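Local coordinates for YqgE/AlgH family protein (PDB 2GS5) that is of unknown function, a conserved hypothetical protein of the AlgH (UPF0301) family from Corynebacterium diphtheriae, at residues G92-A95 / Q96-A100; L118-D121 / P122-K126. One frame throughout, in Å; residues are numbered along the deposited sequence.

Contact 1: G92-A95 / Q96-A100; sequences GVTA and QGVDA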
loop_
_atom_site.group_PDB
_atom_site.type_symbol
_atom_site.label_atom_id
_atom_site.label_comp_id
_atom_site.label_asym_id
_atom_site.label_seq_id
_atom_site.Cartn_x
_atom_site.Cartn_y
_atom_site.Cartn_z
ATOM N N GLY A 92 -2.470 4.475 8.075
ATOM C CA GLY A 92 -2.997 5.819 8.226
ATOM C C GLY A 92 -2.150 6.865 7.538
ATOM O O GLY A 92 -1.011 6.613 7.138
ATOM N N VAL A 93 -2.744 8.046 7.407
ATOM C CA VAL A 93 -2.070 9.257 6.982
ATOM C C VAL A 93 -2.077 10.194 8.193
ATOM O O VAL A 93 -3.141 10.513 8.718
ATOM C CB VAL A 93 -2.804 9.909 5.790
ATOM C CG1 VAL A 93 -2.136 11.231 5.370
ATOM C CG2 VAL A 93 -2.920 8.912 4.606
ATOM N N THR A 94 -0.901 10.590 8.675
ATOM C CA THR A 94 -0.843 11.427 9.877
ATOM C C THR A 94 -1.466 12.798 9.629
ATOM O O THR A 94 -1.341 13.367 8.542
ATOM C CB THR A 94 0.601 11.619 10.396
ATOM O OG1 THR A 94 1.396 12.243 9.388
ATOM C CG2 THR A 94 1.235 10.281 10.793
ATOM N N ALA A 95 -2.146 13.300 10.655
ATOM C CA ALA A 95 -2.741 14.621 10.637
ATOM C C ALA A 95 -1.691 15.699 10.831
ATOM O O ALA A 95 -0.575 15.443 11.282
ATOM C CB ALA A 95 -3.801 14.730 11.737
ATOM N N GLN A 96 -2.070 16.936 10.550
ATOM C CA GLN A 96 -1.188 18.054 10.830
ATOM C C GLN A 96 -0.778 17.996 12.300
ATOM O O GLN A 96 -1.597 17.695 13.178
ATOM C CB GLN A 96 -1.862 19.398 10.551
ATOM C CG GLN A 96 -2.389 19.580 9.127
ATOM C CD GLN A 96 -1.314 19.573 8.043
ATOM O OE1 GLN A 96 -0.212 20.108 8.214
ATOM N NE2 GLN A 96 -1.649 19.000 6.904
ATOM N N GLY A 97 0.504 18.231 12.557
ATOM C CA GLY A 97 1.030 18.294 13.915
ATOM C C GLY A 97 1.680 17.026 14.438
ATOM O O GLY A 97 2.430 17.075 15.418
ATOM N N VAL A 98 1.413 15.901 13.786
ATOM C CA VAL A 98 1.798 14.596 14.307
ATOM C C VAL A 98 3.179 14.170 13.826
ATOM O O VAL A 98 3.492 14.265 12.634
ATOM C CB VAL A 98 0.774 13.533 13.900
ATOM C CG1 VAL A 98 1.210 12.152 14.360
ATOM C CG2 VAL A 98 -0.587 13.881 14.469
ATOM N N ASP A 99 3.992 13.720 14.779
ATOM C CA ASP A 99 5.265 13.058 14.502
ATOM C C ASP A 99 5.128 11.650 15.058
ATOM O O ASP A 99 5.034 11.459 16.268
ATOM C CB ASP A 99 6.429 13.793 15.164
ATOM C CG ASP A 99 7.769 13.087 14.967
ATOM O OD1 ASP A 99 7.806 12.009 14.341
ATOM O OD2 ASP A 99 8.779 13.625 15.449
ATOM N N ALA A 100 5.110 10.674 14.161
ATOM C CA ALA A 100 4.866 9.292 14.534
ATOM C C ALA A 100 5.941 8.718 15.452
ATOM O O ALA A 100 5.677 7.767 16.185
ATOM C CB ALA A 100 4.724 8.426 13.287
HETATM O O HOH W 1 3.823 12.884 10.226
#

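Contact 2: L118-D121 / P122-K126; sequences LGAD and PEEIK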
loop_
_atom_site.group_PDB
_atom_site.type_symbol
_atom_site.label_atom_id
_atom_site.label_comp_id
_atom_site.label_asym_id
_atom_site.label_seq_id
_atom_site.Cartn_x
_atom_site.Cartn_y
_atom_site.Cartn_z
ATOM N N LEU A 118 -3.775 -1.379 15.936
ATOM C CA LEU A 118 -5.230 -1.510 16.103
ATOM C C LEU A 118 -5.642 -1.890 17.526
ATOM O O LEU A 118 -6.828 -1.991 17.823
ATOM C CB LEU A 118 -5.815 -2.485 15.076
ATOM C CG LEU A 118 -5.675 -2.034 13.621
ATOM C CD1 LEU A 118 -6.249 -3.070 12.645
ATOM C CD2 LEU A 118 -6.298 -0.662 13.386
ATOM N N GLY A 119 -4.658 -2.101 18.399
ATOM C CA GLY A 119 -4.902 -2.209 19.832
ATOM C C GLY A 119 -5.035 -0.866 20.534
ATOM O O GLY A 119 -5.398 -0.814 21.715
ATOM N N ALA A 120 -4.725 0.219 19.822
ATOM C CA ALA A 120 -4.893 1.564 20.356
ATOM C C ALA A 120 -6.371 1.877 20.578
ATOM O O ALA A 120 -7.260 1.211 20.033
ATOM C CB ALA A 120 -4.265 2.604 19.414
ATOM N N ASP A 121 -6.622 2.899 21.384
ATOM C CA ASP A 121 -7.952 3.457 21.539
ATOM C C ASP A 121 -8.251 4.277 20.289
ATOM O O ASP A 121 -7.529 5.235 20.003
ATOM C CB ASP A 121 -7.974 4.348 22.787
ATOM C CG ASP A 121 -9.352 4.898 23.108
ATOM O OD1 ASP A 121 -10.271 4.863 22.264
ATOM O OD2 ASP A 121 -9.511 5.388 24.245
ATOM N N PRO A 122 -9.303 3.909 19.529
ATOM C CA PRO A 122 -9.637 4.697 18.337
ATOM C C PRO A 122 -9.831 6.191 18.604
ATOM O O PRO A 122 -9.587 7.001 17.709
ATOM C CB PRO A 122 -10.955 4.080 17.853
ATOM C CG PRO A 122 -10.977 2.712 18.420
ATOM C CD PRO A 122 -10.214 2.763 19.705
ATOM N N GLU A 123 -10.274 6.543 19.811
ATOM C CA GLU A 123 -10.424 7.952 20.191
ATOM C C GLU A 123 -9.080 8.667 20.363
ATOM O O GLU A 123 -9.010 9.883 20.165
ATOM C CB GLU A 123 -11.291 8.077 21.446
ATOM C CG GLU A 123 -12.737 7.641 21.197
ATOM C CD GLU A 123 -13.668 7.957 22.360
ATOM O OE1 GLU A 123 -14.122 9.120 22.480
ATOM O OE2 GLU A 123 -13.959 7.036 23.156
ATOM N N GLU A 124 -8.029 7.931 20.725
ATOM C CA GLU A 124 -6.652 8.465 20.743
ATOM C C GLU A 124 -6.203 8.782 19.328
ATOM O O GLU A 124 -5.635 9.843 19.052
ATOM C CB GLU A 124 -5.652 7.443 21.332
ATOM C CG GLU A 124 -4.204 7.985 21.483
ATOM C CD GLU A 124 -3.076 6.961 21.248
ATOM O OE1 GLU A 124 -1.916 7.410 21.111
ATOM O OE2 GLU A 124 -3.305 5.728 21.198
ATOM N N ILE A 125 -6.442 7.832 18.435
ATOM C CA ILE A 125 -5.876 7.867 17.101
ATOM C C ILE A 125 -6.624 8.835 16.181
ATOM O O ILE A 125 -6.002 9.481 15.342
ATOM C CB ILE A 125 -5.836 6.441 16.506
ATOM C CG1 ILE A 125 -4.864 5.566 17.312
ATOM C CG2 ILE A 125 -5.427 6.471 15.032
ATOM C CD1 ILE A 125 -3.435 6.127 17.427
ATOM N N LYS A 126 -7.941 8.958 16.364
ATOM C CA LYS A 126 -8.785 9.783 15.481
ATOM C C LYS A 126 -8.201 11.176 15.169
ATOM O O LYS A 126 -8.052 11.511 14.000
ATOM C CB LYS A 126 -10.224 9.877 16.019
ATOM C CG LYS A 126 -11.166 10.793 15.216
ATOM C CD LYS A 126 -11.804 10.102 14.040
ATOM C CE LYS A 126 -12.841 10.985 13.355
ATOM N NZ LYS A 126 -12.292 12.256 12.772
HETATM O O HOH W 2 -4.656 4.315 23.050
HETATM O O HOH W 3 -12.840 4.266 22.725
#

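Contact 1: G92-A95 / Q96-A100
The flat carbonyl group of Ala95 is met at its oxygen by Val98 N, from a direction tilted 32° off the carbonyl plane, with Val98 CB and CG2 beside the same oxygen. Together with the Gln96 and Gly97 peptides it forms a type II beta turn, Ala95 to Val98, at the end of strand 87-94. Val98 N donates to Ala95 O at 3.2 Å with an N-H...O angle of 159°. The side chain of Val98 lies against this oxygen, with its CG2 3.5 Å from Ala95 O. Farther along, CG2 passes the methyl of Ala95, 4.3 Å from CB. A weak hydrogen bond from Arg112 NH1 gives Ala95 O a further polar partner.

Gly97 completes the turn with the positive phi usual for the third position of a type II turn. The Gln96 chain is bent at its second torsion. Its CA-CB bond points away from 92-95, and the side chain touches Arg112.

Across the turn, Val98 leans on Thr94. Val98 CB is 4.0 Å from Thr94 CB, and the methyls CG1 of Val98 and CG2 of Thr94 are also 4.0 Å apart. Val98 also touches Leu106 of strand 106-110 and Leu128 in the loop before strand 129-141. Thr94 OG1 sits between its backbone N and carbonyl carbon (chi1 60°), the position from which it reaches a bridging water. That water lies 2.6 Å from Thr94 OG1 and donates to Val98 O at 2.8 Å.

Contact 2: L118-D121 / P122-K126
Asp121 turns its carboxylate back over the first turn of helix 122-125, so that OD1 meets the amide of Glu123. Its CG stands anti to the backbone N (chi1 -175°), which carries OD1 to the helix start. Glu123 N donates to Asp121 OD1 at 3.0 Å and meets it from above the carboxylate plane, 52° out of it. The carboxylate of Glu123 comes up beside the same oxygen, with OE2 4.4 Å from Asp121 OD1. A water between them donates to both, 2.7 Å from Asp121 OD1 and 3.0 Å from Glu123 OE2. It probably eases the repulsion of the two like charges.

Glu124 is directed the other way, along Ala120. Its OE2 lies 3.7 Å from Ala120 CB. It accepts from a second water, which in turn takes the N-H of Asp121. Ala120 CB also faces Ile125, 3.7 Å from CG1, and the buried Ile125 continues onto Trp67.

The backbone follows the same plan. Asp121 O accepts from Ile125 N at 3.2 Å, in the carbonyl plane, and weakly from Glu124 N.

Asp121 is thus the N-cap, with proline as the first helical residue. Glu124 reaches the N-cap amide through water, where a capping box would bond directly. The Ala120-Ile125 contact, spanning the cap, has the spacing of a hydrophobic staple at a helix N terminus.

How the contacts relate
From the N terminus, the chain reaches contact 1 first, at the end of strand 87-94. The tight turn from Ala95 to Val98 closes it and opens the connection to strand 106-110. The chain runs through 106-110, reverses, and comes back along 113-116, which pairs antiparallel with both 87-94 and 106-110. Contact 2 follows, in the connection from 113-116 to 129-141, and is closed by the first turn of helix 122-125. Each contact lies within one unbroken stretch. They follow in series and neither nest nor cross. Their centres are 13 Å apart and their nearest atoms about 6 Å, without touching. Both lie at the surface, on the same side of the chain's centre.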